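Putative TetR family transcriptional regulator (Streptomyces coelicolor A3, PDB 3BQY) probably binds DNA through an N-terminal helix-turn-helix domain and regulates transcription, most likely as a repressor. Local coordinates at residues 57-66 / 79-88; 111-119 / 129-137. All coordinates share one frame; numbering follows the deposited sequence.

Interaction 1. Residues 57-66 / 79-88; sequences MVDGVADAAG and RLARALRAAL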
HETATM    1  N   MSE A  57       4.477  11.580  12.659  1.00 24.47           N
HETATM    2  CA  MSE A  57       4.498  11.979  11.253  1.00 26.58           C
HETATM    3  C   MSE A  57       3.173  12.579  10.822  1.00 25.17           C
HETATM    4  O   MSE A  57       3.160  13.491   9.999  1.00 25.06           O
HETATM    5  CB  MSE A  57       4.773  10.764  10.325  1.00 25.05           C
HETATM    6  CG  MSE A  57       6.176  10.254  10.433  1.00 28.49           C
HETATM    7 SE   MSE A  57       6.264   8.693   9.212  0.80 36.82          SE
HETATM    8  CE  MSE A  57       8.007   8.127   9.764  1.00 30.90           C
ATOM      9  N   VAL A  58       2.070  12.065  11.364  1.00 24.27           N
ATOM     10  CA  VAL A  58       0.735  12.523  10.934  1.00 24.93           C
ATOM     11  C   VAL A  58       0.115  13.610  11.816  1.00 25.70           C
ATOM     12  O   VAL A  58      -1.071  13.919  11.685  1.00 24.46           O
ATOM     13  CB  VAL A  58      -0.249  11.321  10.690  1.00 24.45           C
ATOM     14  CG1 VAL A  58       0.313  10.432   9.550  1.00 25.67           C
ATOM     15  CG2 VAL A  58      -0.407  10.437  11.956  1.00 23.62           C
ATOM     16  N   ASP A  59       0.910  14.171  12.717  1.00 26.60           N
ATOM     17  CA  ASP A  59       0.497  15.320  13.521  1.00 29.57           C
ATOM     18  C   ASP A  59      -0.068  16.413  12.602  1.00 28.93           C
ATOM     19  O   ASP A  59       0.544  16.773  11.598  1.00 29.11           O
ATOM     20  CB  ASP A  59       1.709  15.870  14.271  1.00 30.43           C
ATOM     21  CG  ASP A  59       1.363  17.067  15.114  1.00 37.40           C
ATOM     22  OD1 ASP A  59       0.424  16.978  15.946  1.00 41.87           O
ATOM     23  OD2 ASP A  59       2.031  18.108  14.932  1.00 45.09           O
ATOM     24  N   GLY A  60      -1.255  16.907  12.895  1.00 29.54           N
ATOM     25  CA  GLY A  60      -1.765  17.985  12.058  1.00 29.47           C
ATOM     26  C   GLY A  60      -2.442  17.595  10.755  1.00 29.45           C
ATOM     27  O   GLY A  60      -3.107  18.438  10.155  1.00 30.00           O
ATOM     28  N   VAL A  61      -2.310  16.338  10.316  1.00 27.07           N
ATOM     29  CA  VAL A  61      -2.996  15.892   9.104  1.00 25.77           C
ATOM     30  C   VAL A  61      -4.511  16.151   9.149  1.00 26.12           C
ATOM     31  O   VAL A  61      -5.068  16.646   8.171  1.00 25.59           O
ATOM     32  CB  VAL A  61      -2.648  14.448   8.756  1.00 26.24           C
ATOM     33  CG1 VAL A  61      -3.485  13.918   7.605  1.00 26.81           C
ATOM     34  CG2 VAL A  61      -1.128  14.357   8.390  1.00 25.03           C
ATOM     35  N   ALA A  62      -5.155  15.841  10.279  1.00 25.04           N
ATOM     36  CA  ALA A  62      -6.616  15.975  10.392  1.00 26.37           C
ATOM     37  C   ALA A  62      -7.065  17.428  10.185  1.00 26.56           C
ATOM     38  O   ALA A  62      -8.194  17.683   9.769  1.00 28.00           O
ATOM     39  CB  ALA A  62      -7.085  15.479  11.757  1.00 25.48           C
ATOM     40  N   ASP A  63      -6.184  18.379  10.500  1.00 25.95           N
ATOM     41  CA  ASP A  63      -6.533  19.797  10.358  1.00 28.15           C
ATOM     42  C   ASP A  63      -6.569  20.291   8.913  1.00 27.89           C
ATOM     43  O   ASP A  63      -7.087  21.376   8.641  1.00 26.96           O
ATOM     44  CB  ASP A  63      -5.578  20.634  11.192  1.00 28.75           C
ATOM     45  CG  ASP A  63      -5.693  20.304  12.687  1.00 32.49           C
ATOM     46  OD1 ASP A  63      -6.831  20.095  13.166  1.00 37.42           O
ATOM     47  OD2 ASP A  63      -4.662  20.234  13.352  1.00 38.50           O
ATOM     48  N   ALA A  64      -6.059  19.479   7.987  1.00 27.65           N
ATOM     49  CA  ALA A  64      -6.118  19.803   6.553  1.00 29.49           C
ATOM     50  C   ALA A  64      -7.546  19.991   6.027  1.00 30.92           C
ATOM     51  O   ALA A  64      -7.749  20.713   5.055  1.00 32.23           O
ATOM     52  CB  ALA A  64      -5.383  18.747   5.721  1.00 28.83           C
ATOM     53  N   ALA A  65      -8.525  19.372   6.671  1.00 31.79           N
ATOM     54  CA  ALA A  65      -9.910  19.472   6.214  1.00 34.59           C
ATOM     55  C   ALA A  65     -10.483  20.882   6.430  1.00 35.82           C
ATOM     56  O   ALA A  65     -11.404  21.311   5.720  1.00 37.80           O
ATOM     57  CB  ALA A  65     -10.753  18.446   6.936  1.00 34.67           C
ATOM     58  N   GLY A  66      -9.938  21.601   7.412  1.00 36.29           N
ATOM     59  CA  GLY A  66     -10.419  22.936   7.770  1.00 36.33           C
ATOM     60  C   GLY A  66     -11.820  22.814   8.324  1.00 36.06           C
ATOM     61  O   GLY A  66     -12.199  21.761   8.838  1.00 36.05           O
ATOM     62  N   ARG A  79      -8.143  17.270   0.411  1.00 22.27           N
ATOM     63  CA  ARG A  79      -7.084  17.904   1.225  1.00 22.75           C
ATOM     64  C   ARG A  79      -6.565  16.969   2.309  1.00 21.93           C
ATOM     65  O   ARG A  79      -5.376  16.944   2.586  1.00 21.88           O
ATOM     66  CB  ARG A  79      -7.554  19.226   1.870  1.00 22.68           C
ATOM     67  CG  ARG A  79      -7.649  20.374   0.860  1.00 25.34           C
ATOM     68  CD  ARG A  79      -7.482  21.729   1.547  1.00 29.88           C
ATOM     69  NE  ARG A  79      -8.499  21.894   2.585  1.00 33.78           N
ATOM     70  CZ  ARG A  79      -9.683  22.467   2.403  1.00 34.79           C
ATOM     71  NH1 ARG A  79     -10.020  22.951   1.213  1.00 33.31           N
ATOM     72  NH2 ARG A  79     -10.529  22.543   3.420  1.00 36.39           N
ATOM     73  N   LEU A  80      -7.460  16.204   2.921  1.00 21.87           N
ATOM     74  CA  LEU A  80      -7.056  15.203   3.921  1.00 22.56           C
ATOM     75  C   LEU A  80      -6.146  14.128   3.326  1.00 22.21           C
ATOM     76  O   LEU A  80      -5.133  13.769   3.938  1.00 22.86           O
ATOM     77  CB  LEU A  80      -8.280  14.537   4.537  1.00 22.96           C
ATOM     78  CG  LEU A  80      -9.044  15.363   5.582  1.00 23.02           C
ATOM     79  CD1 LEU A  80     -10.390  14.699   5.774  1.00 22.62           C
ATOM     80  CD2 LEU A  80      -8.267  15.414   6.934  1.00 24.40           C
ATOM     81  N   ALA A  81      -6.530  13.574   2.176  1.00 22.82           N
ATOM     82  CA  ALA A  81      -5.715  12.553   1.505  1.00 23.06           C
ATOM     83  C   ALA A  81      -4.377  13.132   1.081  1.00 22.82           C
ATOM     84  O   ALA A  81      -3.331  12.522   1.294  1.00 22.73           O
ATOM     85  CB  ALA A  81      -6.454  11.991   0.267  1.00 22.70           C
ATOM     86  N   ARG A  82      -4.393  14.322   0.489  1.00 23.47           N
ATOM     87  CA  ARG A  82      -3.130  14.978   0.125  1.00 23.88           C
ATOM     88  C   ARG A  82      -2.200  15.230   1.317  1.00 22.90           C
ATOM     89  O   ARG A  82      -0.978  15.084   1.214  1.00 22.84           O
ATOM     90  CB  ARG A  82      -3.401  16.341  -0.523  1.00 24.96           C
ATOM     91  CG  ARG A  82      -3.898  16.282  -1.910  1.00 28.99           C
ATOM     92  CD  ARG A  82      -3.990  17.694  -2.509  1.00 31.67           C
ATOM     93  NE  ARG A  82      -4.909  17.592  -3.616  1.00 30.12           N
ATOM     94  CZ  ARG A  82      -6.049  18.230  -3.728  1.00 31.24           C
ATOM     95  NH1 ARG A  82      -6.429  19.116  -2.806  1.00 32.96           N
ATOM     96  NH2 ARG A  82      -6.771  18.032  -4.820  1.00 32.98           N
ATOM     97  N   ALA A  83      -2.776  15.666   2.433  1.00 22.29           N
ATOM     98  CA  ALA A  83      -1.989  15.961   3.621  1.00 21.81           C
ATOM     99  C   ALA A  83      -1.410  14.683   4.182  1.00 21.98           C
ATOM    100  O   ALA A  83      -0.275  14.683   4.648  1.00 22.18           O
ATOM    101  CB  ALA A  83      -2.837  16.664   4.694  1.00 21.04           C
ATOM    102  N   LEU A  84      -2.162  13.585   4.121  1.00 21.44           N
ATOM    103  CA  LEU A  84      -1.611  12.299   4.558  1.00 21.46           C
ATOM    104  C   LEU A  84      -0.417  11.896   3.674  1.00 22.37           C
ATOM    105  O   LEU A  84       0.656  11.533   4.179  1.00 22.43           O
ATOM    106  CB  LEU A  84      -2.706  11.202   4.544  1.00 21.82           C
ATOM    107  CG  LEU A  84      -2.172   9.764   4.844  1.00 22.63           C
ATOM    108  CD1 LEU A  84      -1.496   9.665   6.223  1.00 24.81           C
ATOM    109  CD2 LEU A  84      -3.285   8.694   4.726  1.00 22.04           C
ATOM    110  N   ARG A  85      -0.598  11.944   2.359  1.00 21.96           N
ATOM    111  CA  ARG A  85       0.500  11.695   1.434  1.00 23.21           C
ATOM    112  C   ARG A  85       1.730  12.570   1.740  1.00 22.92           C
ATOM    113  O   ARG A  85       2.855  12.078   1.789  1.00 24.37           O
ATOM    114  CB  ARG A  85       0.038  11.899  -0.012  1.00 22.58           C
ATOM    115  CG  ARG A  85       1.152  11.720  -1.011  1.00 24.72           C
ATOM    116  CD  ARG A  85       0.638  11.827  -2.441  1.00 24.46           C
ATOM    117  NE  ARG A  85       1.729  11.815  -3.412  1.00 26.09           N
ATOM    118  CZ  ARG A  85       2.263  12.898  -3.960  1.00 25.96           C
ATOM    119  NH1 ARG A  85       1.781  14.091  -3.661  1.00 26.62           N
ATOM    120  NH2 ARG A  85       3.275  12.794  -4.817  1.00 26.90           N
ATOM    121  N   ALA A  86       1.507  13.858   1.924  1.00 23.53           N
ATOM    122  CA  ALA A  86       2.593  14.797   2.157  1.00 23.29           C
ATOM    123  C   ALA A  86       3.330  14.464   3.458  1.00 23.15           C
ATOM    124  O   ALA A  86       4.562  14.520   3.500  1.00 23.45           O
ATOM    125  CB  ALA A  86       2.045  16.238   2.188  1.00 22.87           C
ATOM    126  N   ALA A  87       2.577  14.088   4.495  1.00 22.52           N
ATOM    127  CA  ALA A  87       3.169  13.764   5.796  1.00 22.75           C
ATOM    128  C   ALA A  87       4.045  12.520   5.669  1.00 23.30           C
ATOM    129  O   ALA A  87       5.087  12.444   6.299  1.00 23.50           O
ATOM    130  CB  ALA A  87       2.089  13.548   6.845  1.00 22.49           C
ATOM    131  N   LEU A  88       3.642  11.549   4.842  1.00 23.10           N
ATOM    132  CA  LEU A  88       4.458  10.348   4.680  1.00 24.03           C
ATOM    133  C   LEU A  88       5.663  10.590   3.776  1.00 24.96           C
ATOM    134  O   LEU A  88       6.727  10.006   4.005  1.00 26.13           O
ATOM    135  CB  LEU A  88       3.614   9.205   4.101  1.00 22.40           C
ATOM    136  CG  LEU A  88       2.377   8.846   4.940  1.00 25.96           C
ATOM    137  CD1 LEU A  88       1.658   7.657   4.262  1.00 26.05           C
ATOM    138  CD2 LEU A  88       2.733   8.565   6.422  1.00 26.90           C
TER
HETATM  139  O   HOH W   1       5.410  14.203   8.485  1.00 31.52           O

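Interaction 2. Residues 111-119 / 129-137; sequences FADGLVGVL and AARALYSVA. With PO4 (phosphate ion), chain C.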
ATOM      1  N   PHE A 111      -7.619  11.999  12.177  1.00 23.98           N
ATOM      2  CA  PHE A 111      -7.638  11.983  10.703  1.00 24.24           C
ATOM      3  C   PHE A 111      -8.829  11.128  10.228  1.00 23.76           C
ATOM      4  O   PHE A 111      -9.608  11.574   9.400  1.00 23.12           O
ATOM      5  CB  PHE A 111      -6.305  11.412  10.128  1.00 25.78           C
ATOM      6  CG  PHE A 111      -6.421  10.937   8.709  1.00 26.75           C
ATOM      7  CD1 PHE A 111      -6.400  11.854   7.652  1.00 30.99           C
ATOM      8  CD2 PHE A 111      -6.571   9.593   8.419  1.00 29.31           C
ATOM      9  CE1 PHE A 111      -6.518  11.410   6.324  1.00 29.86           C
ATOM     10  CE2 PHE A 111      -6.712   9.159   7.108  1.00 32.95           C
ATOM     11  CZ  PHE A 111      -6.686  10.077   6.057  1.00 30.99           C
ATOM     12  N   ALA A 112      -8.970   9.921  10.790  1.00 22.84           N
ATOM     13  CA  ALA A 112      -9.991   8.971  10.339  1.00 23.40           C
ATOM     14  C   ALA A 112     -11.382   9.511  10.668  1.00 23.08           C
ATOM     15  O   ALA A 112     -12.300   9.474   9.836  1.00 23.49           O
ATOM     16  CB  ALA A 112      -9.784   7.604  11.020  1.00 22.56           C
ATOM     17  N   ASP A 113     -11.549   9.964  11.901  1.00 22.43           N
ATOM     18  CA  ASP A 113     -12.831  10.527  12.343  1.00 22.93           C
ATOM     19  C   ASP A 113     -13.205  11.744  11.488  1.00 23.26           C
ATOM     20  O   ASP A 113     -14.362  11.912  11.101  1.00 22.94           O
ATOM     21  CB  ASP A 113     -12.732  10.904  13.842  1.00 22.66           C
ATOM     22  CG  ASP A 113     -14.077  11.311  14.433  1.00 24.40           C
ATOM     23  OD1 ASP A 113     -14.983  10.467  14.540  1.00 23.74           O
ATOM     24  OD2 ASP A 113     -14.235  12.481  14.776  1.00 24.29           O
ATOM     25  N   GLY A 114     -12.209  12.593  11.197  1.00 23.30           N
ATOM     26  CA  GLY A 114     -12.425  13.812  10.424  1.00 23.56           C
ATOM     27  C   GLY A 114     -12.883  13.462   9.018  1.00 23.80           C
ATOM     28  O   GLY A 114     -13.849  14.048   8.515  1.00 23.11           O
ATOM     29  N   LEU A 115     -12.201  12.507   8.382  1.00 22.37           N
ATOM     30  CA  LEU A 115     -12.572  12.079   7.013  1.00 22.89           C
ATOM     31  C   LEU A 115     -13.980  11.483   6.953  1.00 22.82           C
ATOM     32  O   LEU A 115     -14.794  11.868   6.100  1.00 22.66           O
ATOM     33  CB  LEU A 115     -11.541  11.087   6.438  1.00 23.62           C
ATOM     34  CG  LEU A 115     -11.636  10.837   4.906  1.00 27.14           C
ATOM     35  CD1 LEU A 115     -10.297  10.272   4.338  1.00 29.22           C
ATOM     36  CD2 LEU A 115     -12.747   9.910   4.543  1.00 27.52           C
ATOM     37  N   VAL A 116     -14.271  10.535   7.847  1.00 21.72           N
ATOM     38  CA  VAL A 116     -15.616   9.953   7.908  1.00 20.81           C
ATOM     39  C   VAL A 116     -16.672  11.050   8.172  1.00 20.77           C
ATOM     40  O   VAL A 116     -17.758  11.044   7.559  1.00 20.62           O
ATOM     41  CB  VAL A 116     -15.693   8.818   8.988  1.00 21.05           C
ATOM     42  CG1 VAL A 116     -17.144   8.306   9.145  1.00 21.31           C
ATOM     43  CG2 VAL A 116     -14.729   7.639   8.636  1.00 19.24           C
ATOM     44  N   GLY A 117     -16.357  11.983   9.087  1.00 20.49           N
ATOM     45  CA  GLY A 117     -17.253  13.102   9.406  1.00 20.49           C
ATOM     46  C   GLY A 117     -17.561  13.999   8.214  1.00 20.71           C
ATOM     47  O   GLY A 117     -18.694  14.419   7.993  1.00 19.00           O
ATOM     48  N   VAL A 118     -16.541  14.311   7.436  1.00 20.35           N
ATOM     49  CA  VAL A 118     -16.756  15.141   6.233  1.00 19.87           C
ATOM     50  C   VAL A 118     -17.812  14.489   5.325  1.00 20.63           C
ATOM     51  O   VAL A 118     -18.732  15.153   4.851  1.00 19.20           O
ATOM     52  CB  VAL A 118     -15.416  15.326   5.474  1.00 21.10           C
ATOM     53  CG1 VAL A 118     -15.646  15.860   4.041  1.00 19.83           C
ATOM     54  CG2 VAL A 118     -14.525  16.301   6.276  1.00 20.86           C
ATOM     55  N   LEU A 119     -17.667  13.189   5.090  1.00 20.10           N
ATOM     56  CA  LEU A 119     -18.606  12.442   4.221  1.00 20.35           C
ATOM     57  C   LEU A 119     -19.988  12.315   4.842  1.00 20.19           C
ATOM     58  O   LEU A 119     -20.999  12.595   4.168  1.00 20.66           O
ATOM     59  CB  LEU A 119     -18.029  11.045   3.884  1.00 19.85           C
ATOM     60  CG  LEU A 119     -16.692  11.204   3.128  1.00 21.90           C
ATOM     61  CD1 LEU A 119     -16.088   9.785   2.850  1.00 22.33           C
ATOM     62  CD2 LEU A 119     -16.854  11.981   1.789  1.00 20.75           C
ATOM     63  N   ALA A 129     -19.520   6.071   4.133  1.00 22.43           N
ATOM     64  CA  ALA A 129     -18.495   6.957   4.695  1.00 21.99           C
ATOM     65  C   ALA A 129     -17.333   6.153   5.311  1.00 22.23           C
ATOM     66  O   ALA A 129     -16.169   6.497   5.119  1.00 22.31           O
ATOM     67  CB  ALA A 129     -19.115   7.927   5.732  1.00 21.84           C
ATOM     68  N   ALA A 130     -17.652   5.126   6.090  1.00 22.18           N
ATOM     69  CA  ALA A 130     -16.609   4.308   6.698  1.00 22.42           C
ATOM     70  C   ALA A 130     -15.820   3.521   5.646  1.00 22.90           C
ATOM     71  O   ALA A 130     -14.593   3.452   5.703  1.00 23.20           O
ATOM     72  CB  ALA A 130     -17.215   3.331   7.735  1.00 22.25           C
ATOM     73  N   ARG A 131     -16.518   2.945   4.680  1.00 22.76           N
ATOM     74  CA  ARG A 131     -15.812   2.227   3.624  1.00 23.52           C
ATOM     75  C   ARG A 131     -14.943   3.164   2.795  1.00 23.55           C
ATOM     76  O   ARG A 131     -13.863   2.786   2.347  1.00 24.28           O
ATOM     77  CB  ARG A 131     -16.809   1.449   2.753  1.00 23.32           C
ATOM     78  CG  ARG A 131     -17.358   0.226   3.485  1.00 25.74           C
ATOM     79  CD  ARG A 131     -18.280  -0.616   2.632  1.00 30.63           C
ATOM     80  NE  ARG A 131     -19.451   0.126   2.146  1.00 34.02           N
ATOM     81  CZ  ARG A 131     -20.683   0.000   2.631  1.00 38.27           C
ATOM     82  NH1 ARG A 131     -20.924  -0.846   3.643  1.00 35.99           N
ATOM     83  NH2 ARG A 131     -21.675   0.719   2.089  1.00 38.55           N
ATOM     84  N   ALA A 132     -15.407   4.399   2.589  1.00 23.10           N
ATOM     85  CA  ALA A 132     -14.637   5.392   1.838  1.00 23.00           C
ATOM     86  C   ALA A 132     -13.331   5.733   2.577  1.00 23.46           C
ATOM     87  O   ALA A 132     -12.299   5.945   1.956  1.00 22.75           O
ATOM     88  CB  ALA A 132     -15.464   6.687   1.643  1.00 21.95           C
ATOM     89  N   LEU A 133     -13.388   5.787   3.905  1.00 23.52           N
ATOM     90  CA  LEU A 133     -12.188   6.041   4.692  1.00 23.35           C
ATOM     91  C   LEU A 133     -11.129   5.013   4.318  1.00 23.29           C
ATOM     92  O   LEU A 133      -9.988   5.398   4.008  1.00 22.91           O
ATOM     93  CB  LEU A 133     -12.499   5.981   6.209  1.00 23.71           C
ATOM     94  CG  LEU A 133     -11.277   5.775   7.136  1.00 25.46           C
ATOM     95  CD1 LEU A 133     -10.366   7.011   7.053  1.00 24.09           C
ATOM     96  CD2 LEU A 133     -11.766   5.448   8.594  1.00 22.59           C
ATOM     97  N   TYR A 134     -11.496   3.729   4.321  1.00 22.96           N
ATOM     98  CA  TYR A 134     -10.540   2.673   3.979  1.00 23.96           C
ATOM     99  C   TYR A 134     -10.074   2.790   2.526  1.00 22.63           C
ATOM    100  O   TYR A 134      -8.897   2.624   2.238  1.00 22.66           O
ATOM    101  CB  TYR A 134     -11.130   1.266   4.219  1.00 25.45           C
ATOM    102  CG  TYR A 134     -11.120   0.931   5.698  1.00 30.07           C
ATOM    103  CD1 TYR A 134      -9.955   0.491   6.326  1.00 33.68           C
ATOM    104  CD2 TYR A 134     -12.233   1.141   6.478  1.00 34.81           C
ATOM    105  CE1 TYR A 134      -9.928   0.216   7.715  1.00 35.00           C
ATOM    106  CE2 TYR A 134     -12.211   0.874   7.863  1.00 36.87           C
ATOM    107  CZ  TYR A 134     -11.061   0.418   8.464  1.00 33.87           C
ATOM    108  OH  TYR A 134     -11.067   0.162   9.830  1.00 34.27           O
ATOM    109  N   SER A 135     -10.985   3.099   1.621  1.00 22.44           N
ATOM    110  CA  SER A 135     -10.594   3.176   0.192  1.00 22.61           C
ATOM    111  C   SER A 135      -9.576   4.300  -0.005  1.00 23.15           C
ATOM    112  O   SER A 135      -8.542   4.113  -0.664  1.00 22.67           O
ATOM    113  CB  SER A 135     -11.793   3.435  -0.719  1.00 22.50           C
ATOM    114  OG  SER A 135     -12.815   2.467  -0.528  1.00 23.68           O
ATOM    115  N   VAL A 136      -9.866   5.470   0.556  1.00 23.21           N
ATOM    116  CA  VAL A 136      -8.996   6.639   0.368  1.00 23.23           C
ATOM    117  C   VAL A 136      -7.651   6.433   1.081  1.00 23.54           C
ATOM    118  O   VAL A 136      -6.572   6.713   0.510  1.00 23.78           O
ATOM    119  CB  VAL A 136      -9.668   7.945   0.903  1.00 23.61           C
ATOM    120  CG1 VAL A 136      -8.671   9.082   0.898  1.00 23.64           C
ATOM    121  CG2 VAL A 136     -10.903   8.300   0.055  1.00 24.61           C
ATOM    122  N   ALA A 137      -7.715   5.953   2.326  1.00 23.60           N
ATOM    123  CA  ALA A 137      -6.484   5.739   3.105  1.00 24.28           C
ATOM    124  C   ALA A 137      -5.641   4.649   2.473  1.00 24.00           C
ATOM    125  O   ALA A 137      -4.439   4.809   2.370  1.00 25.48           O
ATOM    126  CB  ALA A 137      -6.794   5.379   4.547  1.00 24.48           C
TER
HETATM  127  P   PO4 C 303     -18.856  -3.755   5.567  0.70 60.13           P
HETATM  128  O1  PO4 C 303     -19.329  -5.180   5.394  0.70 61.05           O
HETATM  129  O2  PO4 C 303     -17.746  -3.502   4.569  0.70 61.49           O
HETATM  130  O3  PO4 C 303     -19.983  -2.788   5.306  0.70 61.43           O
HETATM  131  O4  PO4 C 303     -18.340  -3.583   6.958  0.70 60.15           O

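Interaction 1. Residues 57-66 / 79-88
Arg79 grips the backbone of 57-66 with hydrogen bonds to two successive carbonyls. Its NE donates to Ala64 O at 2.8 Å, nearly straight at 171°. The oxygen lies in the guanidinium plane. NH2 adds a weak bond of 2.8 Å to Ala65 O, bent to 130°. A turn at chi3 (-58°) brings the guanidinium back to these carbonyls. NH2 also bonds to Asp70 O, and Ala65 O accepts a bond from Arg76 NE. With an alanine here the carbonyls of Ala64, Ala65 and Asp70 lose this donor, and the loop would probably sit less firmly on the helix.

At the other end a water bridges the backbones, donating to Met57 O and Ala87 O.

Between the polar ends the packing is apolar. Ala64 CB meets Ala83 CB at 3.4 Å, tighter than usual; two residues this small let the backbones come close. Val61 CG1, anti to the backbone N, lies over the backbone of Leu84, and CG2 reaches Ala87 CB at 3.7 Å. Val58 lies alongside Leu84, with CG1 3.9 Å from Leu84 CD1. Leu80 packs its CG 3.8 Å from Ala65 CB, and its CD2 approaches the carbonyls of Val61 and Ala62.

A type II turn, Val58 to Val61, follows helix 46-57 and leads into the 3-10 segment 62-65. This lays the loop against helix 73-89, in the all-helical C-terminal part of a TetR-like fold. Helix 94-99 touches Met57, Val58 and Leu88. Helix 106-121 packs on Val58 and Val61, while helices 126-151 and 188-206 touch Ala81 and Arg85.

Interaction 2. Residues 111-119 / 129-137
Val116 and Ala129 mark the nearest backbone approach, with their CA atoms 5.3 Å apart. The axes of 111-119 and 129-137 come within 8.7 Å, and their N-to-C directions differ by 126°. No hydrogen bond joins the two segments. Leu133 is a knob in a hole formed by Phe111, Ala112, Leu115 and Val116. Its CG stands anti to the backbone N (chi1 161°), which carries the two methyls into that hole. CD2 meets Val116 CG2 at 3.7 Å and Ala112 CB at 3.8 Å. CD1 lies obliquely to the Phe111 ring, with CE2 4.2 Å away.

This is helix-to-helix packing within the all-helical C-terminal domain of a TetR-like fold. Beside the knob, Leu115 crosses Val136 at an angle, its CD1 4.0 Å from Val136 CG1. Leu119 rests its CB on Ala129 CB, and its CD1 presses on Ala132 CB at 3.4 Å, a tight fit. Helix 73-89 touches Leu119 through Trp73 and Thr77.

The second subunit lies close by: Asp113 OD1 accepts a hydrogen bond from Leu176 N of that subunit, and Tyr134 OH bonds to its Leu159 O. Arg131 forms a salt bridge with Asp128 and donates from NH1 to a phosphate, probably from the crystallisation liquor.

Overall arrangement
The two contacts follow one another along the chain, and their centres are about 13 Å apart. They touch directly. The ring of Phe111 links them: its CD1 is 3.6 Å from Val61 CG1, and its CE1 is 3.6 Å from Leu80 O. Leu80 also reaches helix 106-121, with its CD1 3.6 Å from Leu115 CA. Helix 106-121 lies against 57-66 and helix 73-89 through these residues, and against helix 126-151 in interaction 2. Helix 46-57 leads from the predicted helix-turn-helix, residues 24-43, to the start of interaction 1. No other chain of the assembly touches its segments, whereas interaction 2 borders the second subunit. The phosphate is held by Arg131, on the second helix of interaction 2.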